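Local coordinates for lipase (Pelosinus fermentans, PDB 5AH0), which hydrolyses ester bonds as a lipase and also degrades the synthetic polyester poly(butylene adipate-co-terephthalate), at residues Y4-V9 and K107-A112; H154-I159 and S255-F260. All coordinates share one frame; numbering follows the deposited sequence.

Contact 1: Y4-V9 and K107-A112; sequences YPIVLV and KIHLVA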
ATOM      1  N   TYR A   4      -2.398 -20.876   5.565  1.00 61.58           N
ATOM      2  CA  TYR A   4      -1.538 -19.708   5.632  1.00 60.28           C
ATOM      3  C   TYR A   4      -2.303 -18.511   6.196  1.00 60.51           C
ATOM      4  O   TYR A   4      -3.470 -18.269   5.836  1.00 56.21           O
ATOM      5  CB  TYR A   4      -0.990 -19.363   4.253  1.00 60.82           C
ATOM      6  CG  TYR A   4      -0.263 -20.492   3.574  1.00 64.63           C
ATOM      7  CD1 TYR A   4       0.655 -21.291   4.273  1.00 67.10           C
ATOM      8  CD2 TYR A   4      -0.483 -20.762   2.228  1.00 64.69           C
ATOM      9  CE1 TYR A   4       1.328 -22.334   3.635  1.00 70.51           C
ATOM     10  CE2 TYR A   4       0.183 -21.794   1.587  1.00 73.01           C
ATOM     11  CZ  TYR A   4       1.084 -22.579   2.290  1.00 73.80           C
ATOM     12  OH  TYR A   4       1.727 -23.596   1.626  1.00 80.01           O
ATOM     13  N   PRO A   5      -1.644 -17.754   7.077  1.00 58.60           N
ATOM     14  CA  PRO A   5      -2.273 -16.552   7.613  1.00 56.59           C
ATOM     15  C   PRO A   5      -2.329 -15.433   6.586  1.00 58.71           C
ATOM     16  O   PRO A   5      -1.653 -15.493   5.549  1.00 59.64           O
ATOM     17  CB  PRO A   5      -1.365 -16.171   8.782  1.00 56.79           C
ATOM     18  CG  PRO A   5      -0.042 -16.780   8.450  1.00 57.71           C
ATOM     19  CD  PRO A   5      -0.349 -18.046   7.715  1.00 57.73           C
ATOM     20  N   ILE A   6      -3.140 -14.423   6.891  1.00 56.16           N
ATOM     21  CA  ILE A   6      -3.257 -13.231   6.071  1.00 51.72           C
ATOM     22  C   ILE A   6      -2.511 -12.066   6.718  1.00 52.70           C
ATOM     23  O   ILE A   6      -2.661 -11.826   7.916  1.00 51.25           O
ATOM     24  CB  ILE A   6      -4.721 -12.838   5.881  1.00 43.77           C
ATOM     25  CG1 ILE A   6      -5.414 -13.812   4.933  1.00 45.20           C
ATOM     26  CG2 ILE A   6      -4.815 -11.426   5.374  1.00 41.75           C
ATOM     27  CD1 ILE A   6      -6.931 -13.656   4.891  1.00 39.10           C
ATOM     28  N   VAL A   7      -1.700 -11.357   5.933  1.00 50.54           N
ATOM     29  CA  VAL A   7      -1.047 -10.145   6.413  1.00 50.12           C
ATOM     30  C   VAL A   7      -1.584  -8.945   5.657  1.00 47.08           C
ATOM     31  O   VAL A   7      -1.493  -8.882   4.431  1.00 45.58           O
ATOM     32  CB  VAL A   7       0.501 -10.225   6.269  1.00 53.55           C
ATOM     33  CG1 VAL A   7       1.132  -8.844   6.375  1.00 49.59           C
ATOM     34  CG2 VAL A   7       1.065 -11.132   7.325  1.00 54.18           C
ATOM     35  N   LEU A   8      -2.132  -7.985   6.393  1.00 49.89           N
ATOM     36  CA  LEU A   8      -2.811  -6.846   5.784  1.00 47.63           C
ATOM     37  C   LEU A   8      -1.866  -5.671   5.643  1.00 46.93           C
ATOM     38  O   LEU A   8      -1.160  -5.318   6.587  1.00 49.94           O
ATOM     39  CB  LEU A   8      -4.031  -6.455   6.612  1.00 46.30           C
ATOM     40  CG  LEU A   8      -5.187  -7.453   6.610  1.00 45.48           C
ATOM     41  CD1 LEU A   8      -6.146  -7.118   7.733  1.00 46.85           C
ATOM     42  CD2 LEU A   8      -5.916  -7.443   5.272  1.00 34.13           C
ATOM     43  N   VAL A   9      -1.844  -5.078   4.453  1.00 45.75           N
ATOM     44  CA  VAL A   9      -0.860  -4.052   4.131  1.00 44.78           C
ATOM     45  C   VAL A   9      -1.529  -2.792   3.593  1.00 43.78           C
ATOM     46  O   VAL A   9      -1.974  -2.760   2.437  1.00 40.96           O
ATOM     47  CB  VAL A   9       0.175  -4.579   3.106  1.00 46.54           C
ATOM     48  CG1 VAL A   9       1.280  -3.546   2.859  1.00 47.54           C
ATOM     49  CG2 VAL A   9       0.784  -5.893   3.584  1.00 48.67           C
ATOM     50  N   LYS A 107       4.043 -20.220   4.576  1.00 65.10           N
ATOM     51  CA  LYS A 107       3.829 -19.086   3.685  1.00 66.24           C
ATOM     52  C   LYS A 107       2.730 -18.165   4.231  1.00 66.19           C
ATOM     53  O   LYS A 107       2.076 -18.497   5.225  1.00 66.52           O
ATOM     54  CB  LYS A 107       3.474 -19.580   2.281  1.00 67.03           C
ATOM     55  CG  LYS A 107       4.214 -20.841   1.891  1.00 70.72           C
ATOM     56  CD  LYS A 107       3.963 -21.276   0.458  1.00 73.30           C
ATOM     57  CE  LYS A 107       4.680 -20.378  -0.525  1.00 79.47           C
ATOM     58  NZ  LYS A 107       4.466 -20.793  -1.948  1.00 85.34           N
ATOM     59  N   ILE A 108       2.554 -17.002   3.602  1.00 64.52           N
ATOM     60  CA  ILE A 108       1.464 -16.078   3.950  1.00 58.51           C
ATOM     61  C   ILE A 108       0.704 -15.647   2.715  1.00 58.89           C
ATOM     62  O   ILE A 108       1.208 -15.783   1.596  1.00 64.65           O
ATOM     63  CB  ILE A 108       1.967 -14.802   4.634  1.00 50.35           C
ATOM     64  CG1 ILE A 108       2.886 -14.029   3.690  1.00 53.30           C
ATOM     65  CG2 ILE A 108       2.666 -15.106   5.942  1.00 51.99           C
ATOM     66  CD1 ILE A 108       3.443 -12.775   4.295  1.00 53.04           C
ATOM     67  N   HIS A 109      -0.511 -15.135   2.923  1.00 54.25           N
ATOM     68  CA  HIS A 109      -1.245 -14.395   1.895  1.00 51.55           C
ATOM     69  C   HIS A 109      -1.090 -12.906   2.143  1.00 54.45           C
ATOM     70  O   HIS A 109      -1.396 -12.430   3.237  1.00 55.60           O
ATOM     71  CB  HIS A 109      -2.738 -14.715   1.905  1.00 51.02           C
ATOM     72  CG  HIS A 109      -3.063 -16.168   1.783  1.00 55.49           C
ATOM     73  ND1 HIS A 109      -2.920 -16.865   0.604  1.00 58.15           N
ATOM     74  CD2 HIS A 109      -3.566 -17.045   2.684  1.00 51.80           C
ATOM     75  CE1 HIS A 109      -3.302 -18.117   0.790  1.00 54.49           C
ATOM     76  NE2 HIS A 109      -3.698 -18.251   2.042  1.00 51.94           N
ATOM     77  N   LEU A 110      -0.659 -12.160   1.133  1.00 54.71           N
ATOM     78  CA  LEU A 110      -0.611 -10.710   1.266  1.00 51.55           C
ATOM     79  C   LEU A 110      -1.874 -10.085   0.687  1.00 54.48           C
ATOM     80  O   LEU A 110      -2.193 -10.271  -0.489  1.00 58.64           O
ATOM     81  CB  LEU A 110       0.644 -10.140   0.601  1.00 46.16           C
ATOM     82  CG  LEU A 110       1.864 -10.458   1.462  1.00 51.32           C
ATOM     83  CD1 LEU A 110       3.190 -10.344   0.701  1.00 53.12           C
ATOM     84  CD2 LEU A 110       1.852  -9.580   2.721  1.00 45.82           C
ATOM     85  N   VAL A 111      -2.609  -9.371   1.533  1.00 51.10           N
ATOM     86  CA  VAL A 111      -3.768  -8.604   1.090  1.00 49.89           C
ATOM     87  C   VAL A 111      -3.449  -7.132   1.286  1.00 49.13           C
ATOM     88  O   VAL A 111      -3.154  -6.681   2.403  1.00 48.93           O
ATOM     89  CB  VAL A 111      -5.060  -8.983   1.861  1.00 36.15           C
ATOM     90  CG1 VAL A 111      -6.206  -8.110   1.438  1.00 34.09           C
ATOM     91  CG2 VAL A 111      -5.406 -10.470   1.650  1.00 36.85           C
ATOM     92  N   ALA A 112      -3.480  -6.396   0.184  1.00 44.98           N
ATOM     93  CA  ALA A 112      -3.022  -5.027   0.176  1.00 42.99           C
ATOM     94  C   ALA A 112      -4.052  -4.106  -0.448  1.00 41.36           C
ATOM     95  O   ALA A 112      -4.783  -4.492  -1.358  1.00 40.90           O
ATOM     96  CB  ALA A 112      -1.714  -4.917  -0.568  1.00 41.08           C
TER
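Y4 lies alongside K107 at the mouth of two parallel strands, and the tyrosine can be followed outward atom by atom. With CG anti to the carbonyl carbon (chi1 -55°), its CB sits 3.3 Å from the K107 backbone O and also faces H109 NE2. CG and CD1 stay close to that same carbonyl O, whereas CD2, on the other side of the ring, turns to the imidazole. Further out the lysine takes over: K107 CB stands 3.7 Å from the centroid of the Y4 ring, almost on its normal, a CH-pi contact over one face. CE1 meets K107 N and CG, CE2 meets CB and CD, lysine CG reaches CZ, and the Y4 OH ends against K107 CD at 3.4 Å. The edge of Y4 is directed to the face of H109 in an offset edge-to-face pair with planes at 62°. An alanine replacing Y4 would probably uncover the aliphatic part of K107 and leave the H109 face without the tyrosine edge that meets it.

Beyond this aromatic end, strands 6-9 and 108-112 pair in the parallel sheet at the heart of the alpha/beta-hydrolase fold. The bonding zigzags: H109 N gives a nearly straight 2.9 Å bond to P5 O, V7 N answers to H109 O, V111 N to V7 O, and V9 N to V111 O. On the face carrying I6, H109, L8 and V111, L8 CD2 rests 3.8 Å from V111 CB, and helix 370-380 covers I6, H109 and V111. Across the sheet, L110 CD2 touches both V7 CG1 and V9 CG2, against helix 116-129. The imidazole of H109 is gripped at both nitrogens, ND1 by S155 of the next strand and NE2 by OD1 of N2, which fixes the rotation of the ring beside Y4.

Contact 2: H154-I159 and S255-F260; sequences HSITTI and SDIYYF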
ATOM      1  N   HIS A 154       2.057 -16.997  -0.796  1.00 66.15           N
ATOM      2  CA  HIS A 154       1.256 -17.897  -1.606  1.00 68.19           C
ATOM      3  C   HIS A 154       0.388 -17.115  -2.586  1.00 66.17           C
ATOM      4  O   HIS A 154       0.203 -17.516  -3.737  1.00 70.08           O
ATOM      5  CB  HIS A 154       0.396 -18.801  -0.728  1.00 69.32           C
ATOM      6  CG  HIS A 154      -0.080 -20.030  -1.434  1.00 73.39           C
ATOM      7  ND1 HIS A 154      -1.369 -20.177  -1.896  1.00 74.64           N
ATOM      8  CD2 HIS A 154       0.577 -21.162  -1.782  1.00 75.98           C
ATOM      9  CE1 HIS A 154      -1.491 -21.353  -2.488  1.00 75.77           C
ATOM     10  NE2 HIS A 154      -0.325 -21.971  -2.430  1.00 77.16           N
ATOM     11  N   SER A 155      -0.166 -16.006  -2.119  1.00 59.61           N
ATOM     12  CA  SER A 155      -1.007 -15.180  -2.965  1.00 55.83           C
ATOM     13  C   SER A 155      -0.849 -13.713  -2.664  1.00 50.39           C
ATOM     14  O   SER A 155      -0.472 -13.321  -1.561  1.00 49.49           O
ATOM     15  CB  SER A 155      -2.475 -15.558  -2.799  1.00 59.79           C
ATOM     16  OG  SER A 155      -2.881 -15.360  -1.454  1.00 60.92           O
ATOM     17  N   ILE A 156      -1.186 -12.902  -3.656  1.00 49.35           N
ATOM     18  CA  ILE A 156      -1.210 -11.471  -3.491  1.00 49.95           C
ATOM     19  C   ILE A 156      -2.565 -10.950  -3.957  1.00 49.92           C
ATOM     20  O   ILE A 156      -2.967 -11.165  -5.106  1.00 51.48           O
ATOM     21  CB  ILE A 156      -0.072 -10.799  -4.280  1.00 53.63           C
ATOM     22  CG1 ILE A 156       1.269 -11.025  -3.578  1.00 53.04           C
ATOM     23  CG2 ILE A 156      -0.345  -9.311  -4.480  1.00 43.20           C
ATOM     24  CD1 ILE A 156       2.392 -10.206  -4.178  1.00 54.47           C
ATOM     25  N   THR A 157      -3.280 -10.288  -3.056  1.00 46.29           N
ATOM     26  CA  THR A 157      -4.516  -9.637  -3.429  1.00 43.64           C
ATOM     27  C   THR A 157      -4.309  -8.149  -3.293  1.00 46.04           C
ATOM     28  O   THR A 157      -3.913  -7.679  -2.228  1.00 49.70           O
ATOM     29  CB  THR A 157      -5.684 -10.069  -2.551  1.00 41.72           C
ATOM     30  OG1 THR A 157      -5.894 -11.474  -2.697  1.00 49.52           O
ATOM     31  CG2 THR A 157      -6.969  -9.323  -2.948  1.00 40.81           C
ATOM     32  N   THR A 158      -4.546  -7.401  -4.366  1.00 43.51           N
ATOM     33  CA  THR A 158      -4.426  -5.956  -4.279  1.00 43.10           C
ATOM     34  C   THR A 158      -5.767  -5.316  -4.566  1.00 44.87           C
ATOM     35  O   THR A 158      -6.546  -5.786  -5.397  1.00 44.49           O
ATOM     36  CB  THR A 158      -3.344  -5.383  -5.218  1.00 42.80           C
ATOM     37  OG1 THR A 158      -3.782  -5.471  -6.576  1.00 42.45           O
ATOM     38  CG2 THR A 158      -2.017  -6.139  -5.031  1.00 41.22           C
ATOM     39  N   ILE A 159      -6.057  -4.277  -3.797  1.00 41.86           N
ATOM     40  CA  ILE A 159      -7.335  -3.606  -3.854  1.00 39.02           C
ATOM     41  C   ILE A 159      -7.136  -2.131  -4.073  1.00 39.75           C
ATOM     42  O   ILE A 159      -6.492  -1.468  -3.253  1.00 40.58           O
ATOM     43  CB  ILE A 159      -8.116  -3.809  -2.564  1.00 39.24           C
ATOM     44  CG1 ILE A 159      -8.199  -5.299  -2.235  1.00 39.97           C
ATOM     45  CG2 ILE A 159      -9.510  -3.165  -2.680  1.00 37.02           C
ATOM     46  CD1 ILE A 159      -8.901  -5.587  -0.933  1.00 45.12           C
ATOM     47  N   SER A 255       6.153 -16.829 -10.456  1.00 87.42           N
ATOM     48  CA  SER A 255       5.528 -18.031 -10.994  1.00 90.20           C
ATOM     49  C   SER A 255       4.699 -18.786  -9.972  1.00 88.88           C
ATOM     50  O   SER A 255       3.698 -19.409 -10.318  1.00 89.31           O
ATOM     51  CB  SER A 255       6.603 -18.966 -11.550  1.00 96.43           C
ATOM     52  OG  SER A 255       7.400 -18.293 -12.505  1.00100.08           O
ATOM     53  N   ASP A 256       5.121 -18.739  -8.714  1.00 89.00           N
ATOM     54  CA  ASP A 256       4.506 -19.552  -7.670  1.00 89.89           C
ATOM     55  C   ASP A 256       3.606 -18.735  -6.756  1.00 80.94           C
ATOM     56  O   ASP A 256       3.423 -19.096  -5.592  1.00 80.31           O
ATOM     57  CB  ASP A 256       5.576 -20.226  -6.828  1.00 98.04           C
ATOM     58  CG  ASP A 256       6.557 -19.233  -6.278  1.00104.17           C
ATOM     59  OD1 ASP A 256       6.686 -18.151  -6.891  1.00103.07           O
ATOM     60  OD2 ASP A 256       7.179 -19.519  -5.231  1.00109.25           O
ATOM     61  N   ILE A 257       3.095 -17.615  -7.264  1.00 75.42           N
ATOM     62  CA  ILE A 257       2.192 -16.766  -6.497  1.00 73.82           C
ATOM     63  C   ILE A 257       0.855 -16.540  -7.212  1.00 75.68           C
ATOM     64  O   ILE A 257       0.826 -16.113  -8.366  1.00 78.86           O
ATOM     65  CB  ILE A 257       2.812 -15.382  -6.226  1.00 69.16           C
ATOM     66  CG1 ILE A 257       4.163 -15.510  -5.532  1.00 65.67           C
ATOM     67  CG2 ILE A 257       1.862 -14.521  -5.396  1.00 65.11           C
ATOM     68  CD1 ILE A 257       4.775 -14.170  -5.176  1.00 62.80           C
ATOM     69  N   TYR A 258      -0.252 -16.798  -6.527  1.00 71.94           N
ATOM     70  CA  TYR A 258      -1.551 -16.447  -7.083  1.00 70.96           C
ATOM     71  C   TYR A 258      -1.776 -14.925  -6.970  1.00 69.33           C
ATOM     72  O   TYR A 258      -1.537 -14.333  -5.915  1.00 67.94           O
ATOM     73  CB  TYR A 258      -2.663 -17.207  -6.361  1.00 72.15           C
ATOM     74  CG  TYR A 258      -2.780 -18.675  -6.725  1.00 76.06           C
ATOM     75  CD1 TYR A 258      -3.466 -19.081  -7.868  1.00 78.50           C
ATOM     76  CD2 TYR A 258      -2.221 -19.657  -5.915  1.00 75.99           C
ATOM     77  CE1 TYR A 258      -3.579 -20.424  -8.198  1.00 77.26           C
ATOM     78  CE2 TYR A 258      -2.332 -20.994  -6.237  1.00 76.92           C
ATOM     79  CZ  TYR A 258      -3.013 -21.371  -7.378  1.00 78.98           C
ATOM     80  OH  TYR A 258      -3.123 -22.705  -7.699  1.00 86.68           O
ATOM     81  N   TYR A 259      -2.216 -14.284  -8.049  1.00 65.33           N
ATOM     82  CA  TYR A 259      -2.456 -12.848  -7.998  1.00 62.71           C
ATOM     83  C   TYR A 259      -3.935 -12.522  -8.210  1.00 61.71           C
ATOM     84  O   TYR A 259      -4.536 -12.927  -9.210  1.00 62.06           O
ATOM     85  CB  TYR A 259      -1.624 -12.110  -9.041  1.00 59.60           C
ATOM     86  CG  TYR A 259      -0.135 -12.074  -8.767  1.00 60.49           C
ATOM     87  CD1 TYR A 259       0.679 -13.142  -9.123  1.00 64.65           C
ATOM     88  CD2 TYR A 259       0.466 -10.960  -8.196  1.00 58.02           C
ATOM     89  CE1 TYR A 259       2.051 -13.114  -8.899  1.00 65.61           C
ATOM     90  CE2 TYR A 259       1.842 -10.920  -7.970  1.00 59.52           C
ATOM     91  CZ  TYR A 259       2.629 -12.001  -8.327  1.00 62.18           C
ATOM     92  OH  TYR A 259       3.988 -11.986  -8.106  1.00 62.14           O
ATOM     93  N   PHE A 260      -4.513 -11.790  -7.267  1.00 55.81           N
ATOM     94  CA  PHE A 260      -5.868 -11.272  -7.427  1.00 54.22           C
ATOM     95  C   PHE A 260      -5.871  -9.749  -7.307  1.00 53.78           C
ATOM     96  O   PHE A 260      -5.336  -9.192  -6.345  1.00 52.94           O
ATOM     97  CB  PHE A 260      -6.808 -11.876  -6.384  1.00 52.85           C
ATOM     98  CG  PHE A 260      -6.902 -13.366  -6.445  1.00 57.72           C
ATOM     99  CD1 PHE A 260      -7.794 -13.983  -7.308  1.00 58.75           C
ATOM    100  CD2 PHE A 260      -6.098 -14.157  -5.645  1.00 58.69           C
ATOM    101  CE1 PHE A 260      -7.887 -15.361  -7.364  1.00 57.59           C
ATOM    102  CE2 PHE A 260      -6.182 -15.533  -5.699  1.00 60.34           C
ATOM    103  CZ  PHE A 260      -7.080 -16.136  -6.564  1.00 60.27           C
TER
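I156 is the middle of the tight part: its N donates to Y258 O and its O accepts from F260 N, both bonds 2.7 Å long. Y258 N to H154 O and T158 N to F260 O extend this parallel ladder at its two ends. With CG1 anti to the carbonyl carbon (chi1 -74°), the I156 side chain runs beside Y259, bringing CD1 to 3.9 Å from ring atom CE2, while CG1 meets I257 CG2. That same I257 methyl lies over one face of the Y259 ring, toward its rim.

Packing is looser where the strands begin. The H154 and Y258 rings meet obliquely, their planes at 45° and centroids 5.7 Å apart, with H154 CE1 near the edge of the partly exposed tyrosine. D256, also partly exposed, brings only its backbone O near H154 O; its carboxylate forms a salt bridge with K128.

Helix 116-129 packs through V120 and V124 on the face bearing I156 and Y259, while helix 370-380 covers S155 and T157 across the sheet, with strand 108-113 flanking 153-159 on one side and strand 346-348 lying beyond 258-265 on the other.

Overall arrangement
From the N terminus the chain enters strand 6-9 almost at once, and contact 1 closes a loop of 97 residues when strand 108-113 returns beside it; strand 43-46, laid on the other edge of 6-9, belongs to that excursion. Helix 116-129 then leads toward strand 153-159. Contact 2 closes a second loop, of 95 residues, about half helical and without a strand, with strand 258-265. The two loops follow in series, neither nesting nor crossing. Strands 108-113 and 153-159 are sheet neighbours, so the contacts join edge to edge, their centres about 10 Å apart, and four strands that are neighbours across the central sheet are tied together. Y4 and H154 also pack across this seam.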